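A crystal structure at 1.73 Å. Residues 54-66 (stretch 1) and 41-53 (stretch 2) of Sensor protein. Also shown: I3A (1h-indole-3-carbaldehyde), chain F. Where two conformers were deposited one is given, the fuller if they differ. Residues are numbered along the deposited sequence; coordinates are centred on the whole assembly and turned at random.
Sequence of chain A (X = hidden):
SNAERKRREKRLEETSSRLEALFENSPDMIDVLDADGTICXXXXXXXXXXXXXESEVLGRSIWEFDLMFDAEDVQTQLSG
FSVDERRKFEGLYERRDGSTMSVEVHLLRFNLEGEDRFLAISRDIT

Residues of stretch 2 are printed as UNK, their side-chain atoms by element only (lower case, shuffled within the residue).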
# COMPACT_ATOMS: atom_id res chain seq x y z
N GLU A 54 16.44 -7.53 -2.56
CA GLU A 54 15.88 -7.70 -1.23
C GLU A 54 16.93 -8.19 -0.20
O GLU A 54 16.94 -7.75 0.94
CB GLU A 54 14.70 -8.67 -1.30
CG GLU A 54 14.00 -8.90 -0.00
CD GLU A 54 12.86 -9.88 -0.12
OE1 GLU A 54 13.12 -11.09 -0.32
OE2 GLU A 54 11.70 -9.45 0.01
N SER A 55 17.79 -9.11 -0.64
CA SER A 55 18.83 -9.68 0.23
C SER A 55 19.84 -8.64 0.74
O SER A 55 20.51 -8.89 1.76
CB SER A 55 19.55 -10.84 -0.47
OG SER A 55 20.38 -10.37 -1.53
N GLU A 56 19.94 -7.50 0.05
CA GLU A 56 20.85 -6.39 0.40
C GLU A 56 20.19 -5.38 1.35
O GLU A 56 20.82 -4.43 1.79
CB GLU A 56 21.31 -5.63 -0.87
CG GLU A 56 22.14 -6.43 -1.90
CD GLU A 56 22.54 -5.62 -3.16
OE1 GLU A 56 21.66 -5.26 -3.99
OE2 GLU A 56 23.76 -5.39 -3.34
N VAL A 57 18.91 -5.58 1.65
CA VAL A 57 18.12 -4.62 2.42
C VAL A 57 17.59 -5.25 3.71
O VAL A 57 17.67 -4.64 4.74
CB VAL A 57 16.92 -4.10 1.56
CG1 VAL A 57 16.02 -3.15 2.38
CG2 VAL A 57 17.44 -3.36 0.33
N LEU A 58 17.00 -6.44 3.63
CA LEU A 58 16.44 -7.09 4.81
C LEU A 58 17.50 -7.25 5.91
O LEU A 58 18.62 -7.72 5.66
CB LEU A 58 15.82 -8.46 4.46
CG LEU A 58 14.54 -8.48 3.62
CD1 LEU A 58 13.99 -9.89 3.43
CD2 LEU A 58 13.47 -7.60 4.25
N GLY A 59 17.13 -6.87 7.12
CA GLY A 59 18.04 -7.06 8.24
C GLY A 59 18.91 -5.86 8.48
O GLY A 59 19.49 -5.74 9.56
N ARG A 60 19.01 -4.98 7.49
CA ARG A 60 19.73 -3.71 7.67
C ARG A 60 18.86 -2.71 8.45
O ARG A 60 17.65 -2.93 8.63
CB ARG A 60 20.10 -3.09 6.32
CG ARG A 60 21.12 -3.87 5.50
CD ARG A 60 22.13 -2.90 4.93
NE ARG A 60 22.48 -3.16 3.54
CZ ARG A 60 23.18 -2.33 2.77
NH1 ARG A 60 23.64 -1.18 3.26
NH2 ARG A 60 23.43 -2.65 1.51
N SER A 61 19.49 -1.62 8.90
CA SER A 61 18.76 -0.59 9.63
C SER A 61 18.37 0.53 8.66
O SER A 61 19.12 0.87 7.72
CB SER A 61 19.59 -0.06 10.80
OG SER A 61 19.95 -1.16 11.63
N ILE A 62 17.23 1.13 8.92
CA ILE A 62 16.73 2.15 7.98
C ILE A 62 17.65 3.38 7.84
O ILE A 62 17.70 4.02 6.75
CB ILE A 62 15.27 2.55 8.28
CG1 ILE A 62 14.62 3.31 7.11
CG2 ILE A 62 15.20 3.34 9.62
CD1 ILE A 62 14.41 2.49 5.82
N TRP A 63 18.39 3.72 8.90
CA TRP A 63 19.29 4.89 8.80
C TRP A 63 20.44 4.62 7.81
O TRP A 63 21.13 5.56 7.45
CB TRP A 63 19.87 5.26 10.16
CG TRP A 63 20.55 4.13 10.87
CD1 TRP A 63 21.84 3.73 10.70
CD2 TRP A 63 20.01 3.32 11.92
NE1 TRP A 63 22.12 2.68 11.53
CE2 TRP A 63 21.02 2.43 12.32
CE3 TRP A 63 18.76 3.26 12.55
CZ2 TRP A 63 20.84 1.48 13.34
CZ3 TRP A 63 18.56 2.28 13.57
CH2 TRP A 63 19.60 1.42 13.95
N GLU A 64 20.63 3.36 7.40
CA GLU A 64 21.69 3.07 6.42
C GLU A 64 21.30 3.56 5.03
O GLU A 64 22.17 3.75 4.16
CB GLU A 64 22.03 1.56 6.35
CG GLU A 64 22.50 1.00 7.67
CD GLU A 64 22.89 -0.48 7.58
OE1 GLU A 64 23.81 -0.80 6.79
OE2 GLU A 64 22.28 -1.30 8.30
N PHE A 65 19.99 3.78 4.83
CA PHE A 65 19.42 4.15 3.53
C PHE A 65 18.93 5.61 3.47
O PHE A 65 18.82 6.13 2.41
CB PHE A 65 18.23 3.24 3.19
CG PHE A 65 18.64 1.82 3.03
CD1 PHE A 65 19.21 1.39 1.84
CD2 PHE A 65 18.54 0.94 4.11
CE1 PHE A 65 19.63 0.09 1.69
CE2 PHE A 65 18.99 -0.35 3.99
CZ PHE A 65 19.52 -0.79 2.77
N ASP A 66 18.54 6.18 4.62
CA ASP A 66 18.02 7.54 4.66
C ASP A 66 19.10 8.49 5.13
O ASP A 66 19.55 8.41 6.29
CB ASP A 66 16.83 7.62 5.62
CG ASP A 66 16.05 8.91 5.44
OD1 ASP A 66 16.65 9.93 4.99
OD2 ASP A 66 14.82 8.91 5.72
N UNK A 41 10.58 -6.29 6.40
CA UNK A 41 9.99 -6.66 5.14
C UNK A 41 10.06 -5.40 4.28
O UNK A 41 10.00 -4.28 4.81
c UNK A 41 8.51 -7.03 5.31
o UNK A 41 6.13 -9.31 3.72
c UNK A 41 7.84 -7.72 4.12
c UNK A 41 6.57 -8.45 4.51
o UNK A 41 6.01 -8.19 5.62
N UNK A 42 10.13 -5.61 2.97
CA UNK A 42 10.11 -4.56 1.95
C UNK A 42 9.35 -5.08 0.74
O UNK A 42 9.36 -6.30 0.48
c UNK A 42 11.52 -4.12 1.46
c UNK A 42 12.27 -3.29 2.52
c UNK A 42 12.38 -5.33 1.03
N UNK A 43 8.66 -4.19 0.02
CA UNK A 43 8.04 -4.60 -1.23
C UNK A 43 9.01 -4.44 -2.41
O UNK A 43 10.11 -3.91 -2.26
n UNK A 43 5.75 -1.89 -2.52
c UNK A 43 6.82 -2.42 -1.93
o UNK A 43 7.86 -1.76 -1.74
c UNK A 43 6.68 -3.90 -1.48
N UNK A 44 8.62 -4.99 -3.55
CA UNK A 44 9.51 -4.95 -4.72
C UNK A 44 9.76 -3.50 -5.14
O UNK A 44 10.88 -3.18 -5.58
c UNK A 44 9.80 -5.63 -7.19
c UNK A 44 11.16 -6.31 -7.13
n UNK A 44 12.23 -5.51 -7.22
o UNK A 44 11.25 -7.53 -7.04
c UNK A 44 8.97 -5.79 -5.89
N UNK A 45 8.75 -2.63 -4.97
CA UNK A 45 8.90 -1.22 -5.33
C UNK A 45 10.09 -0.57 -4.56
O UNK A 45 10.87 0.18 -5.14
n UNK A 45 6.31 0.53 -7.68
c UNK A 45 7.61 1.04 -7.19
c UNK A 45 7.62 0.99 -5.68
n UNK A 45 6.77 0.73 -9.94
c UNK A 45 5.95 0.40 -8.96
n UNK A 45 4.73 -0.06 -9.27
c UNK A 45 7.59 -0.45 -5.10
N UNK A 46 10.18 -0.84 -3.27
CA UNK A 46 11.28 -0.32 -2.44
C UNK A 46 12.63 -0.72 -3.05
O UNK A 46 13.49 0.13 -3.26
c UNK A 46 12.74 1.26 1.71
c UNK A 46 11.81 0.72 0.81
c UNK A 46 14.42 -0.27 0.84
c UNK A 46 13.46 -0.79 -0.04
c UNK A 46 12.16 -0.30 -0.06
c UNK A 46 11.14 -0.85 -1.02
c UNK A 46 14.05 0.74 1.73
N UNK A 47 12.79 -2.02 -3.33
CA UNK A 47 14.05 -2.57 -3.85
C UNK A 47 14.37 -1.99 -5.25
O UNK A 47 15.52 -1.54 -5.52
s UNK A 47 13.79 -4.82 -2.30
c UNK A 47 13.94 -4.10 -3.91
N UNK A 48 13.37 -2.01 -6.12
CA UNK A 48 13.52 -1.50 -7.48
C UNK A 48 13.89 -0.02 -7.51
O UNK A 48 14.82 0.36 -8.20
c UNK A 48 12.27 -1.73 -8.27
N UNK A 49 13.16 0.80 -6.76
CA UNK A 49 13.39 2.26 -6.74
C UNK A 49 14.81 2.58 -6.24
O UNK A 49 15.46 3.46 -6.78
c UNK A 49 10.62 4.15 -7.44
o UNK A 49 9.48 4.65 -7.43
o UNK A 49 11.55 4.60 -8.14
c UNK A 49 10.89 2.98 -6.50
c UNK A 49 12.35 2.97 -5.87
N UNK A 50 15.29 1.83 -5.26
CA UNK A 50 16.65 2.08 -4.70
C UNK A 50 17.77 1.32 -5.38
O UNK A 50 18.93 1.59 -5.12
c UNK A 50 15.91 4.26 -2.83
c UNK A 50 16.65 1.85 -3.18
c UNK A 50 15.95 2.64 -0.93
c UNK A 50 15.71 2.81 -2.42
N UNK A 51 17.42 0.38 -6.26
CA UNK A 51 18.40 -0.45 -7.02
C UNK A 51 19.04 -1.60 -6.25
O UNK A 51 20.12 -2.08 -6.61
N UNK A 52 18.40 -2.03 -5.18
CA UNK A 52 18.93 -3.14 -4.36
C UNK A 52 18.12 -4.40 -4.53
O UNK A 52 16.93 -4.34 -4.84
c UNK A 52 19.90 -1.77 -2.48
o UNK A 52 22.84 0.86 -1.42
c UNK A 52 21.83 0.03 -1.76
c UNK A 52 18.86 -2.77 -2.89
c UNK A 52 22.17 -1.29 -1.97
c UNK A 52 21.22 -2.16 -2.33
c UNK A 52 20.53 0.49 -1.90
c UNK A 52 19.56 -0.43 -2.28
N UNK A 53 18.77 -5.55 -4.35
CA UNK A 53 18.06 -6.82 -4.22
C UNK A 53 17.56 -6.85 -2.78
O UNK A 53 18.22 -6.30 -1.88
o UNK A 53 17.65 -9.64 -5.53
c UNK A 53 18.29 -9.34 -4.50
c UNK A 53 19.01 -8.00 -4.45
o UNK A 53 18.36 -10.10 -3.50
O I3A F . 10.60 3.45 7.24
C3' I3A F . 11.16 4.20 6.45
C3 I3A F . 11.89 5.42 6.94
C2 I3A F . 12.61 6.23 6.03
N I3A F . 13.15 7.19 6.86
C8 I3A F . 12.83 6.99 8.16
C9 I3A F . 12.04 5.85 8.28
C4 I3A F . 11.55 5.43 9.53
C5 I3A F . 11.91 6.16 10.69
C6 I3A F . 12.73 7.30 10.59
C7 I3A F . 13.18 7.71 9.32
O HOH W 1 10.61 -8.55 2.35
O HOH W 2 10.77 -7.34 -2.19
O HOH W 3 14.81 -8.30 -4.81

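Position 41 carries three carbons in a chain, the third bearing two oxygens, and the chain leaves the strand away from stretch 1, so that only its backbone meets Leu58: Glu41. Leu58 CD2 lies 3.7 Å from Glu41 CA, and the carboxylate, turned from this contact, is hydrogen-bonded elsewhere in the structure.

Position 42 has one carbon bearing two more, a beta-branched fork that suits a strand, and its branches meet Val57 and Leu58. This is Val42; its CG1 lies 3.8 Å from Val57 CG1, and its CG2 lies 4.1 Å from Leu58 CD2.

Position 43 has two carbons, the second carrying one oxygen and one nitrogen, and touches nothing on stretch 1. It is Asn43, the N-cap: its OD1 accepts from the backbone N of position 46 at 2.9 Å, satisfying an amide at the start of the helix.

Position 44, with three carbons ending in an oxygen and a nitrogen, is Gln44, exposed, where a polar side chain is at home; position 45, with three carbons, a nitrogen and a carbon bearing two nitrogens, is Arg45, its guanidinium hydrogen-bonded elsewhere in the structure. Neither touches stretch 1.

Position 46 shows one carbon and a six-carbon ring without oxygen, against Val57 and Ile62: Phe46. An apolar ring suits this buried site, offering CE2 to Val57 CG1 at 3.6 Å and CZ to Ile62 CD1 at 4.5 Å.

Position 47 has one carbon and a sulfur against Glu54, hence Cys47, compact and buried, with SG 3.7 Å from Glu54 CA.

Position 48, a single carbon, is Ala48, small and exposed on the helix; position 49, three carbons ending in two oxygens, is Glu49, its carboxylate hydrogen-bonded elsewhere. Both lie clear of stretch 1.

Position 50 has four carbons forked at the second, near Phe65: Leu50, apolar and buried, with CD1 4.5 Å from Phe65 CD1.

Position 51 has no side chain. Gly51 leaves the helix with positive phi, which favours glycine.

Position 52 bears one carbon and a six-carbon ring with an oxygen, packed against Val57 and Phe65: Tyr52. Its CB lies 3.6 Å from Val57 CG2, while its ring face receives the edge of Phe65, planes at 85°.

Position 53 has two carbons, the second with two oxygens, one meeting Ser55: Asp53. Its OD2 accepts from Ser55 N at 3.1 Å and Ser55 OG at 2.8 Å, a short acidic side chain reaching forward two residues.

The contact joins consecutive segments through an apolar centre and a polar hinge. Val57 packs among Val42, Phe46 and Tyr52. At the hinge, Asp53 N donates to Glu56 OE1 and Glu56 N to Asp53 O, both at 2.9 Å. Separately, a water accepts from Val42 N at 3.0 Å and donates to Glu54 OE2 at 2.7 Å.

Stretch 2 41-53: EVNQRFCAELGYD
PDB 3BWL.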